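Local atomic coordinates of DNA polymerase III beta subunit (Streptococcus pyogenes, PDB entry 2AVT), a protein that probably forms a ring-shaped sliding clamp that encircles DNA and keeps the replicative polymerase attached to its template. Residues A[144-149]-A[209-214]; A[160-165]-A[180-185]; A[165-168]-A[174-177]; A[176-179]-A[184-187]; A[199-204]-A[224-229]. One frame throughout, in Å; residues are numbered along the deposited sequence.

Contact 1. Residues A[144-149]-A[209-214]; sequences SIIAET and REFSAV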
# COMPACT_ATOMS: atom_id res chain seq x y z
N SER A 144 14.55 -13.28 16.23
CA SER A 144 15.64 -13.60 15.31
C SER A 144 15.42 -14.97 14.70
O SER A 144 15.64 -15.17 13.50
CB SER A 144 16.98 -13.58 16.04
OG SER A 144 18.01 -13.98 15.16
N ILE A 145 15.00 -15.92 15.53
CA ILE A 145 14.73 -17.30 15.10
C ILE A 145 13.59 -17.31 14.07
O ILE A 145 13.65 -18.01 13.06
CB ILE A 145 14.33 -18.18 16.31
CG1 ILE A 145 15.52 -18.36 17.25
CG2 ILE A 145 13.79 -19.51 15.83
CD1 ILE A 145 15.18 -19.00 18.59
N ILE A 146 12.56 -16.52 14.35
CA ILE A 146 11.40 -16.42 13.48
C ILE A 146 11.73 -15.87 12.10
O ILE A 146 11.38 -16.47 11.08
CB ILE A 146 10.31 -15.53 14.12
CG1 ILE A 146 9.80 -16.20 15.39
CG2 ILE A 146 9.18 -15.27 13.11
CD1 ILE A 146 8.87 -15.37 16.21
N ALA A 147 12.41 -14.72 12.06
CA ALA A 147 12.78 -14.11 10.79
C ALA A 147 13.71 -15.01 9.97
O ALA A 147 13.85 -14.83 8.76
CB ALA A 147 13.44 -12.77 11.03
N GLU A 148 14.35 -15.97 10.64
CA GLU A 148 15.28 -16.88 9.96
C GLU A 148 14.65 -18.18 9.47
O GLU A 148 15.19 -18.82 8.57
CB GLU A 148 16.47 -17.22 10.87
CG GLU A 148 17.31 -16.03 11.30
CD GLU A 148 18.52 -16.40 12.16
OE1 GLU A 148 18.42 -17.33 12.99
OE2 GLU A 148 19.57 -15.74 12.00
N THR A 149 13.52 -18.58 10.05
CA THR A 149 12.91 -19.85 9.66
C THR A 149 11.48 -19.81 9.11
O THR A 149 11.10 -20.66 8.30
CB THR A 149 12.91 -20.83 10.84
OG1 THR A 149 12.12 -20.29 11.90
CG2 THR A 149 14.34 -21.05 11.35
N ARG A 209 4.98 -14.97 12.64
CA ARG A 209 5.18 -13.63 12.10
C ARG A 209 4.39 -12.64 12.95
O ARG A 209 4.83 -11.51 13.19
CB ARG A 209 4.72 -13.54 10.65
CG ARG A 209 5.44 -14.50 9.71
CD ARG A 209 6.00 -13.78 8.49
NE ARG A 209 5.25 -14.06 7.27
CZ ARG A 209 4.03 -13.60 7.00
NH1 ARG A 209 3.39 -12.82 7.87
NH2 ARG A 209 3.45 -13.91 5.84
N GLU A 210 3.21 -13.05 13.40
CA GLU A 210 2.37 -12.19 14.23
C GLU A 210 3.01 -11.97 15.61
O GLU A 210 2.83 -10.91 16.21
CB GLU A 210 0.97 -12.79 14.38
CG GLU A 210 0.16 -12.83 13.08
CD GLU A 210 -0.04 -11.45 12.47
OE1 GLU A 210 -0.53 -10.54 13.17
OE2 GLU A 210 0.29 -11.27 11.27
N PHE A 211 3.74 -12.97 16.10
CA PHE A 211 4.42 -12.84 17.39
C PHE A 211 5.34 -11.63 17.35
O PHE A 211 5.32 -10.79 18.25
CB PHE A 211 5.27 -14.08 17.69
CG PHE A 211 6.16 -13.93 18.91
CD1 PHE A 211 7.43 -13.38 18.79
CD2 PHE A 211 5.71 -14.30 20.16
CE1 PHE A 211 8.24 -13.21 19.91
CE2 PHE A 211 6.52 -14.13 21.29
CZ PHE A 211 7.78 -13.58 21.16
N SER A 212 6.14 -11.55 16.29
CA SER A 212 7.09 -10.45 16.12
C SER A 212 6.41 -9.09 16.05
O SER A 212 6.95 -8.09 16.53
CB SER A 212 7.92 -10.68 14.85
OG SER A 212 8.77 -11.80 15.00
N ALA A 213 5.23 -9.06 15.44
CA ALA A 213 4.50 -7.81 15.31
C ALA A 213 3.83 -7.39 16.61
O ALA A 213 3.70 -6.20 16.88
CB ALA A 213 3.45 -7.93 14.19
N VAL A 214 3.42 -8.37 17.41
CA VAL A 214 2.72 -8.08 18.66
C VAL A 214 3.61 -7.70 19.84
O VAL A 214 3.27 -6.79 20.61
CB VAL A 214 1.84 -9.27 19.07
CG1 VAL A 214 1.11 -8.96 20.36
CG2 VAL A 214 0.85 -9.59 17.95

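Contact 2. Residues A[160-165]-A[180-185]; sequences PILTGV and TDSHRM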
# COMPACT_ATOMS: atom_id res chain seq x y z
N PRO A 160 -0.25 -30.10 5.98
CA PRO A 160 -0.27 -29.22 7.15
C PRO A 160 1.07 -29.04 7.87
O PRO A 160 1.56 -27.92 8.00
CB PRO A 160 -1.32 -29.89 8.05
CG PRO A 160 -2.27 -30.47 7.06
CD PRO A 160 -1.34 -31.09 6.04
N ILE A 161 1.65 -30.14 8.34
CA ILE A 161 2.92 -30.09 9.06
C ILE A 161 4.02 -29.23 8.45
O ILE A 161 4.76 -28.58 9.18
CB ILE A 161 3.47 -31.52 9.32
CG1 ILE A 161 3.48 -32.33 8.03
CG2 ILE A 161 2.65 -32.21 10.39
CD1 ILE A 161 4.62 -32.01 7.11
N LEU A 162 4.14 -29.21 7.13
CA LEU A 162 5.18 -28.41 6.48
C LEU A 162 4.86 -26.92 6.52
O LEU A 162 5.71 -26.08 6.21
CB LEU A 162 5.38 -28.83 5.03
CG LEU A 162 6.06 -30.17 4.74
CD1 LEU A 162 6.53 -30.18 3.30
CD2 LEU A 162 7.26 -30.37 5.67
N THR A 163 3.62 -26.60 6.89
CA THR A 163 3.18 -25.21 6.96
C THR A 163 3.76 -24.52 8.19
O THR A 163 3.83 -23.29 8.24
CB THR A 163 1.64 -25.14 7.03
OG1 THR A 163 1.07 -25.87 5.93
CG2 THR A 163 1.17 -23.70 6.95
N GLY A 164 4.19 -25.30 9.17
CA GLY A 164 4.74 -24.71 10.37
C GLY A 164 6.24 -24.78 10.53
O GLY A 164 6.96 -25.26 9.65
N VAL A 165 6.72 -24.27 11.65
CA VAL A 165 8.14 -24.28 11.98
C VAL A 165 8.28 -25.33 13.06
O VAL A 165 7.57 -25.29 14.06
CB VAL A 165 8.60 -22.90 12.53
CG1 VAL A 165 10.08 -22.93 12.90
CG2 VAL A 165 8.36 -21.82 11.48
N THR A 180 10.81 -26.10 6.43
CA THR A 180 11.13 -26.48 5.06
C THR A 180 9.89 -26.63 4.19
O THR A 180 8.78 -26.85 4.68
CB THR A 180 11.91 -27.82 5.03
OG1 THR A 180 12.28 -28.12 3.68
CG2 THR A 180 11.06 -28.96 5.56
N ASP A 181 10.10 -26.49 2.89
CA ASP A 181 9.05 -26.61 1.89
C ASP A 181 9.46 -27.75 0.95
O ASP A 181 9.03 -27.78 -0.20
CB ASP A 181 8.92 -25.31 1.10
CG ASP A 181 10.15 -25.02 0.26
OD1 ASP A 181 11.23 -25.52 0.61
OD2 ASP A 181 10.03 -24.29 -0.76
N SER A 182 10.29 -28.67 1.45
CA SER A 182 10.78 -29.81 0.68
C SER A 182 11.34 -29.35 -0.66
O SER A 182 11.25 -30.04 -1.68
CB SER A 182 9.68 -30.84 0.45
OG SER A 182 8.65 -30.31 -0.38
N HIS A 183 11.89 -28.15 -0.63
CA HIS A 183 12.52 -27.53 -1.79
C HIS A 183 13.75 -26.82 -1.22
O HIS A 183 14.84 -26.86 -1.78
CB HIS A 183 11.58 -26.52 -2.44
CG HIS A 183 10.45 -27.14 -3.19
ND1 HIS A 183 10.64 -27.93 -4.31
CD2 HIS A 183 9.11 -27.09 -2.99
CE1 HIS A 183 9.47 -28.35 -4.75
NE2 HIS A 183 8.52 -27.85 -3.98
N ARG A 184 13.52 -26.19 -0.07
CA ARG A 184 14.53 -25.44 0.67
C ARG A 184 14.22 -25.60 2.16
O ARG A 184 13.10 -25.91 2.53
CB ARG A 184 14.51 -23.97 0.24
CG ARG A 184 13.24 -23.22 0.53
CD ARG A 184 13.16 -22.10 -0.50
NE ARG A 184 12.47 -20.89 -0.06
CZ ARG A 184 11.29 -20.88 0.55
NH1 ARG A 184 10.67 -22.01 0.81
NH2 ARG A 184 10.74 -19.72 0.87
N MET A 185 15.22 -25.36 2.99
CA MET A 185 15.10 -25.55 4.43
C MET A 185 15.97 -24.56 5.18
O MET A 185 16.99 -24.13 4.68
CB MET A 185 15.52 -26.98 4.75
CG MET A 185 15.66 -27.29 6.22
SD MET A 185 16.30 -28.98 6.44
CE MET A 185 18.01 -28.68 6.21
O HOH W 1 8.18 -26.49 7.80

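Contact 3. Residues A[165-168]-A[174-177]; sequences VHIV and DFKA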
# COMPACT_ATOMS: atom_id res chain seq x y z
N VAL A 165 6.72 -24.27 11.65
CA VAL A 165 8.14 -24.28 11.98
C VAL A 165 8.28 -25.33 13.06
O VAL A 165 7.57 -25.29 14.06
CB VAL A 165 8.60 -22.90 12.53
CG1 VAL A 165 10.08 -22.93 12.90
CG2 VAL A 165 8.36 -21.82 11.48
N HIS A 166 9.17 -26.30 12.85
CA HIS A 166 9.37 -27.34 13.86
C HIS A 166 10.33 -26.81 14.92
O HIS A 166 11.45 -26.43 14.60
CB HIS A 166 9.98 -28.60 13.23
CG HIS A 166 9.98 -29.79 14.14
ND1 HIS A 166 10.75 -30.91 13.91
CD2 HIS A 166 9.28 -30.05 15.27
CE1 HIS A 166 10.54 -31.80 14.86
NE2 HIS A 166 9.65 -31.31 15.70
N ILE A 167 9.88 -26.76 16.16
CA ILE A 167 10.71 -26.28 17.27
C ILE A 167 10.84 -27.43 18.26
O ILE A 167 9.83 -27.94 18.76
CB ILE A 167 10.06 -25.08 18.01
CG1 ILE A 167 9.68 -23.98 17.03
CG2 ILE A 167 11.02 -24.53 19.04
CD1 ILE A 167 10.85 -23.34 16.35
N VAL A 168 12.08 -27.82 18.56
CA VAL A 168 12.32 -28.94 19.48
C VAL A 168 13.42 -28.69 20.51
O VAL A 168 14.48 -28.16 20.19
CB VAL A 168 12.73 -30.22 18.71
CG1 VAL A 168 12.88 -31.38 19.69
CG2 VAL A 168 11.71 -30.55 17.66
N ASP A 174 19.25 -28.63 24.29
CA ASP A 174 19.50 -28.43 22.87
C ASP A 174 18.22 -27.96 22.17
O ASP A 174 17.26 -28.72 22.05
CB ASP A 174 20.03 -29.73 22.24
CG ASP A 174 21.41 -30.11 22.78
OD1 ASP A 174 22.37 -29.33 22.58
OD2 ASP A 174 21.53 -31.19 23.40
N PHE A 175 18.24 -26.71 21.71
CA PHE A 175 17.09 -26.09 21.04
C PHE A 175 17.22 -26.11 19.52
O PHE A 175 18.23 -25.65 18.97
CB PHE A 175 16.98 -24.63 21.53
CG PHE A 175 15.80 -23.87 20.97
CD1 PHE A 175 15.85 -23.31 19.71
CD2 PHE A 175 14.67 -23.68 21.74
CE1 PHE A 175 14.79 -22.56 19.22
CE2 PHE A 175 13.60 -22.93 21.25
CZ PHE A 175 13.67 -22.37 19.99
N LYS A 176 16.20 -26.62 18.83
CA LYS A 176 16.24 -26.63 17.36
C LYS A 176 14.95 -26.04 16.76
O LYS A 176 13.85 -26.39 17.16
CB LYS A 176 16.44 -28.05 16.82
CG LYS A 176 16.52 -28.09 15.29
CD LYS A 176 16.59 -29.51 14.73
CE LYS A 176 15.32 -30.30 15.01
NZ LYS A 176 15.38 -31.69 14.48
N ALA A 177 15.12 -25.14 15.80
CA ALA A 177 14.00 -24.54 15.10
C ALA A 177 14.27 -24.79 13.62
O ALA A 177 15.28 -24.32 13.10
CB ALA A 177 13.93 -23.04 15.37

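Contact 4. Residues A[176-179]-A[184-187]; sequences KAVA and RMSQ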
# COMPACT_ATOMS: atom_id res chain seq x y z
N LYS A 176 16.20 -26.62 18.83
CA LYS A 176 16.24 -26.63 17.36
C LYS A 176 14.95 -26.04 16.76
O LYS A 176 13.85 -26.39 17.16
CB LYS A 176 16.44 -28.05 16.82
CG LYS A 176 16.52 -28.09 15.29
CD LYS A 176 16.59 -29.51 14.73
CE LYS A 176 15.32 -30.30 15.01
NZ LYS A 176 15.38 -31.69 14.48
N ALA A 177 15.12 -25.14 15.80
CA ALA A 177 14.00 -24.54 15.10
C ALA A 177 14.27 -24.79 13.62
O ALA A 177 15.28 -24.32 13.10
CB ALA A 177 13.93 -23.04 15.37
N VAL A 178 13.39 -25.53 12.96
CA VAL A 178 13.56 -25.82 11.54
C VAL A 178 12.26 -25.71 10.76
O VAL A 178 11.18 -26.00 11.27
CB VAL A 178 14.13 -27.24 11.32
CG1 VAL A 178 13.11 -28.28 11.72
CG2 VAL A 178 14.52 -27.42 9.86
N ALA A 179 12.37 -25.29 9.50
CA ALA A 179 11.22 -25.15 8.62
C ALA A 179 11.69 -25.48 7.21
O ALA A 179 12.82 -25.17 6.84
CB ALA A 179 10.66 -23.73 8.67
N ARG A 184 13.52 -26.19 -0.07
CA ARG A 184 14.53 -25.44 0.67
C ARG A 184 14.22 -25.60 2.16
O ARG A 184 13.10 -25.91 2.53
CB ARG A 184 14.51 -23.97 0.24
CG ARG A 184 13.24 -23.22 0.53
CD ARG A 184 13.16 -22.10 -0.50
NE ARG A 184 12.47 -20.89 -0.06
CZ ARG A 184 11.29 -20.88 0.55
NH1 ARG A 184 10.67 -22.01 0.81
NH2 ARG A 184 10.74 -19.72 0.87
N MET A 185 15.22 -25.36 2.99
CA MET A 185 15.10 -25.55 4.43
C MET A 185 15.97 -24.56 5.18
O MET A 185 16.99 -24.13 4.68
CB MET A 185 15.52 -26.98 4.75
CG MET A 185 15.66 -27.29 6.22
SD MET A 185 16.30 -28.98 6.44
CE MET A 185 18.01 -28.68 6.21
N SER A 186 15.54 -24.23 6.40
CA SER A 186 16.26 -23.31 7.26
C SER A 186 16.26 -23.87 8.68
O SER A 186 15.20 -24.28 9.19
CB SER A 186 15.58 -21.94 7.25
OG SER A 186 16.38 -21.00 7.94
N GLN A 187 17.44 -23.89 9.30
CA GLN A 187 17.59 -24.42 10.66
C GLN A 187 18.44 -23.56 11.60
O GLN A 187 19.49 -23.04 11.24
CB GLN A 187 18.21 -25.81 10.60
CG GLN A 187 18.51 -26.43 11.95
CD GLN A 187 19.49 -27.58 11.86
OE1 GLN A 187 20.69 -27.38 11.64
NE2 GLN A 187 18.98 -28.79 12.00

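Contact 5. Residues A[199-204]-A[224-229]; sequences FMVVLP and VFFSPS. Unlike the reference sequence in segment 199-204: Phe199 (reference Leu).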
# COMPACT_ATOMS: atom_id res chain seq x y z
N PHE A 199 10.55 -30.46 24.77
CA PHE A 199 9.33 -30.13 24.04
C PHE A 199 9.58 -30.38 22.57
O PHE A 199 10.73 -30.41 22.12
CB PHE A 199 8.89 -28.70 24.36
CG PHE A 199 9.79 -27.65 23.78
CD1 PHE A 199 9.56 -27.13 22.52
CD2 PHE A 199 10.88 -27.17 24.52
CE1 PHE A 199 10.39 -26.17 21.99
CE2 PHE A 199 11.71 -26.20 23.98
CZ PHE A 199 11.46 -25.70 22.72
N MET A 200 8.50 -30.56 21.81
CA MET A 200 8.61 -30.79 20.37
C MET A 200 7.28 -30.45 19.72
O MET A 200 6.33 -31.22 19.79
CB MET A 200 8.96 -32.25 20.08
CG MET A 200 9.08 -32.52 18.60
SD MET A 200 9.50 -34.21 18.26
CE MET A 200 7.86 -34.93 18.04
N VAL A 201 7.22 -29.29 19.06
CA VAL A 201 5.99 -28.85 18.42
C VAL A 201 6.22 -28.28 17.04
O VAL A 201 7.36 -28.12 16.59
CB VAL A 201 5.29 -27.77 19.27
CG1 VAL A 201 4.91 -28.33 20.63
CG2 VAL A 201 6.20 -26.57 19.44
N VAL A 202 5.12 -27.98 16.37
CA VAL A 202 5.15 -27.40 15.04
C VAL A 202 4.18 -26.23 15.14
O VAL A 202 3.01 -26.41 15.46
CB VAL A 202 4.67 -28.40 13.97
CG1 VAL A 202 4.71 -27.75 12.60
CG2 VAL A 202 5.56 -29.65 13.99
N LEU A 203 4.69 -25.03 14.88
CA LEU A 203 3.88 -23.82 14.97
C LEU A 203 3.67 -23.19 13.60
O LEU A 203 4.63 -22.92 12.88
CB LEU A 203 4.56 -22.81 15.90
CG LEU A 203 3.65 -21.73 16.46
CD1 LEU A 203 2.55 -22.41 17.27
CD2 LEU A 203 4.42 -20.77 17.34
N PRO A 204 2.40 -22.94 13.23
CA PRO A 204 2.07 -22.34 11.94
C PRO A 204 2.95 -21.11 11.74
O PRO A 204 3.02 -20.25 12.62
CB PRO A 204 0.59 -21.99 12.09
CG PRO A 204 0.09 -23.03 13.01
CD PRO A 204 1.19 -23.12 14.05
N VAL A 224 7.27 -18.80 27.99
CA VAL A 224 6.63 -19.69 27.03
C VAL A 224 6.07 -20.93 27.74
O VAL A 224 6.80 -21.63 28.44
CB VAL A 224 7.63 -20.16 25.94
CG1 VAL A 224 6.90 -20.92 24.84
CG2 VAL A 224 8.35 -18.96 25.34
N PHE A 225 4.78 -21.18 27.57
CA PHE A 225 4.13 -22.34 28.19
C PHE A 225 3.58 -23.26 27.10
O PHE A 225 3.12 -22.79 26.06
CB PHE A 225 2.98 -21.89 29.10
CG PHE A 225 3.40 -20.95 30.18
CD1 PHE A 225 3.85 -21.42 31.40
CD2 PHE A 225 3.35 -19.58 29.97
CE1 PHE A 225 4.25 -20.55 32.39
CE2 PHE A 225 3.75 -18.70 30.96
CZ PHE A 225 4.20 -19.19 32.17
N PHE A 226 3.63 -24.57 27.35
CA PHE A 226 3.14 -25.52 26.37
C PHE A 226 1.97 -26.36 26.86
O PHE A 226 1.80 -26.60 28.05
CB PHE A 226 4.24 -26.50 25.95
CG PHE A 226 5.48 -25.84 25.41
CD1 PHE A 226 6.40 -25.26 26.27
CD2 PHE A 226 5.74 -25.85 24.05
CE1 PHE A 226 7.57 -24.70 25.78
CE2 PHE A 226 6.91 -25.28 23.55
CZ PHE A 226 7.82 -24.71 24.42
N SER A 227 1.16 -26.79 25.90
CA SER A 227 0.02 -27.65 26.13
C SER A 227 0.05 -28.48 24.86
O SER A 227 0.81 -28.17 23.94
CB SER A 227 -1.29 -26.86 26.22
OG SER A 227 -1.85 -26.64 24.94
N PRO A 228 -0.75 -29.55 24.79
CA PRO A 228 -0.71 -30.35 23.56
C PRO A 228 -1.25 -29.63 22.33
O PRO A 228 -0.71 -29.77 21.22
CB PRO A 228 -1.56 -31.58 23.91
CG PRO A 228 -1.43 -31.67 25.41
CD PRO A 228 -1.54 -30.22 25.83
N SER A 229 -2.30 -28.84 22.52
CA SER A 229 -2.93 -28.14 21.40
C SER A 229 -2.41 -26.74 21.10
O SER A 229 -2.57 -26.25 19.98
CB SER A 229 -4.45 -28.09 21.61
OG SER A 229 -4.77 -27.59 22.90

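Contact 1. Residues A[144-149]-A[209-214]
The hydroxyl oxygen of Ser212 lies against the flank of Ile146, its OG 3.8 Å from CD1 and 4.0 Å from CG2 of that isoleucine, contacts of van der Waals kind with no hydrogen bond between segments 144-149 and 209-214. The terminal methyl CD1 also reaches the Phe211 ring, at 3.6 Å from CD1 of the phenylalanine; it comes in obliquely to the ring, and the two side chains cross at about a right angle. Ile146 can serve both neighbours because its CG1 branch stands beside the backbone N (chi1 -65°) and runs on extended, while CG2 turns toward the start of segment 209-214. The short axes run antiparallel but well inclined, at 142° and 9.7 Å apart at their closest. Thr149 ties itself back to its own helix, OG1 donating to Ile145 O over 3.0 Å from above the carbonyl plane. Phe211 continues into an aromatic cluster with Phe215 and Phe233. These are the two helices of the central domain, and in sliding clamps such helices line the channel for DNA. The chemistry implies dispersion, the two branches of Ile146 touching both Phe211 and Ser212, with a polar link supplied just outside by Lys143 NZ to Ser212 O.

Contact 2. Residues A[160-165]-A[180-185]
Leu162 reaches across to Thr180, and its side chain can be traced outward atom by atom. CB lies 4.0 Å from Thr180 O. Beyond it CG stands beside the backbone N (chi1 -72°), and the chain forks: CD2 meets the methyl of Thr180, 4.1 Å from CG2, while CD1 heads for the turn and comes within 4.2 Å of Ser182 OG. Beside these apolar contacts a water joins the backbones, accepting from Thr180 N at 3.0 Å and lying 3.0 Å from Leu162 O; it also sits close to Gly164 O. The turn 180-184 itself is well knotted. With OG1 anti to its own N (chi1 -177°), Thr180 accepts from Ser182 N in an ST turn and donates to Arg184 O from above the carbonyl plane, so one hydroxyl works both ways and its methyl is left to face Leu162. Asp181 OD2 makes a salt bridge to Arg184 NH1 over 2.8 Å, and the same guanidinium has a second carboxylate partner in Glu336 of helix 331-339. Leu162 also touches Pro250, and Thr180 touches Tyr249. This setting is consistent with the pocket, between the central and C-terminal domains of bacterial clamps, that receives peptide motifs of partner proteins. The chemistry implies an apolar patch laid on a polar turn that is stiffened from within.

Contact 3. Residues A[165-168]-A[174-177]
Val168 and Lys176 clasp each other by two backbone bonds: Val168 N donates to Lys176 O, and Lys176 N to Val168 O, each over 2.7 Å. This is the hydrogen-bonded pair of the antiparallel beta hairpin 164-170/174-180, in the sheet shared by the central and C-terminal domains. One residue along, Ile167 and Ala177 form the non-hydrogen-bonded pair, where the strands draw together and CA-H...O contacts replace N-H donors, as between Ala177 CA and His166 O at 3.2 Å. The local strands are almost exactly antiparallel, at 177°. Beta-branched valine and isoleucine suit such extended backbone. On the face of Val168 and Lys176 the touch is light: the valine's CG2 only just comes near CE of the lysine, whose aliphatic part is spread along the sheet. Its chain then bends at chi3, and NZ makes a salt bridge to Asp253, so a long flexible residue both covers the sheet and reaches a charge beyond it. The other face is apolar and is covered by Ile145 of helix 139-149, which touches both Phe175 and Ala177. Here Ile167 divides its work between two branches. CG2 approaches the Phe175 ring obliquely, 3.5 Å from CZ. The other branch is folded (chi1 -53°, chi2 -65°), which swings its methyl over the smallest neighbour, and Ile167 CD1 ends just 3.2 Å from Ala177 CB, tighter than usual van der Waals contact.

Contact 4. Residues A[176-179]-A[184-187]
Val178 lies diagonally across from Met185 and directly opposite Gln187 in the beta hairpin 174-180/184-191, the three sharing one face of the sheet. The valine's CG2, turned toward strand 184-191 by a chi1 of 68°, meets Met185 CG at 3.8 Å; the two side chains run at a slant to one another. The same methyl lies 3.3 Å from Ser186 O and 4.1 Å from Gln187 CB, so it fits between two long side chains that both leave their strand with CG anti to N. Farther along this face the lysine contributes carbon, not charge: Lys176 CD passes 3.7 Å from Gln187 NE2, again slantwise, while its charged end is engaged elsewhere. Tyr249 and Thr252 also touch Val178. On the opposite face the paired side chains, Ala179 and Ser186, are small, and the helix 139-149 comes close: Ser186 OG hydrogen-bonds to Glu148 O, which suits a short polar residue buried beneath a helix end. The backbones of this pair exchange two bonds, Ala179 N to Ser186 O at 3.0 Å and Ser186 N to Ala179 O at 2.9 Å. Strand 184-191 is also bonded on its far side to strand 367-372, so the hairpin lies where the central-domain strands continue into those of the C-terminal domain. Ala179 O receives a further contact, 3.3 Å from Met185 CA.

Contact 5. Residues A[199-204]-A[224-229]
This is an aromatic surface contact between two sheets that both run through the central domain: strand 199-204, an outermost strand of one, meets the end of strand 221-226 of another through Phe199, Val201 and Phe226. Phe199 is itself a departure from the reference sequence, which has leucine there. The two rings lie over one another at a tilt, centroids 4.5 Å apart and planes at 31°, an oblique pair that is neither a stack nor edge-to-face. The nearest atoms are Phe199 CD1 and Phe226 CE2, at 3.4 Å, and CZ of Phe226 rests over one face of the Phe199 ring, toward its rim. The backbone places Phe199 CB over the face of Phe226 in a CH-pi contact, 4.1 Å from the centroid and 14° off the normal, and chi1 (70°) turns the ring toward it. Val201, two residues on and facing the same way, adds CG1 at 4.3 Å from Phe226 CD2. Phe226 suits the gap between distant backbones because a flat ring can take a methylene over its face, a neighbouring ring at a tilt, and a valine methyl obliquely. Ile167 and Leu169 of the adjoining strand lie against Phe199. The chemistry implies a join by dispersion and a weak CH-pi attraction, fixing no backbone register between the sheets.

All five contacts lie in the central domain, but their bonding differs with position. Contacts 3 and 4 are successive hairpins sharing strand 174-180, where backbone hydrogen bonds set the register; contact 4 is the more buried. Contact 2, also buried, closes the end of these same strands with water and a polar turn, 8 Å from contact 4 between centres. Contact 1, partly buried, joins two helices by apolar touch; its helix 139-149 packs on contacts 3 and 4 through Ile145 and Thr149. Contact 5 is the surface member, joined to contact 3 where strand 199-204 runs beside 164-170, and like contact 1 it has no hydrogen bond across it.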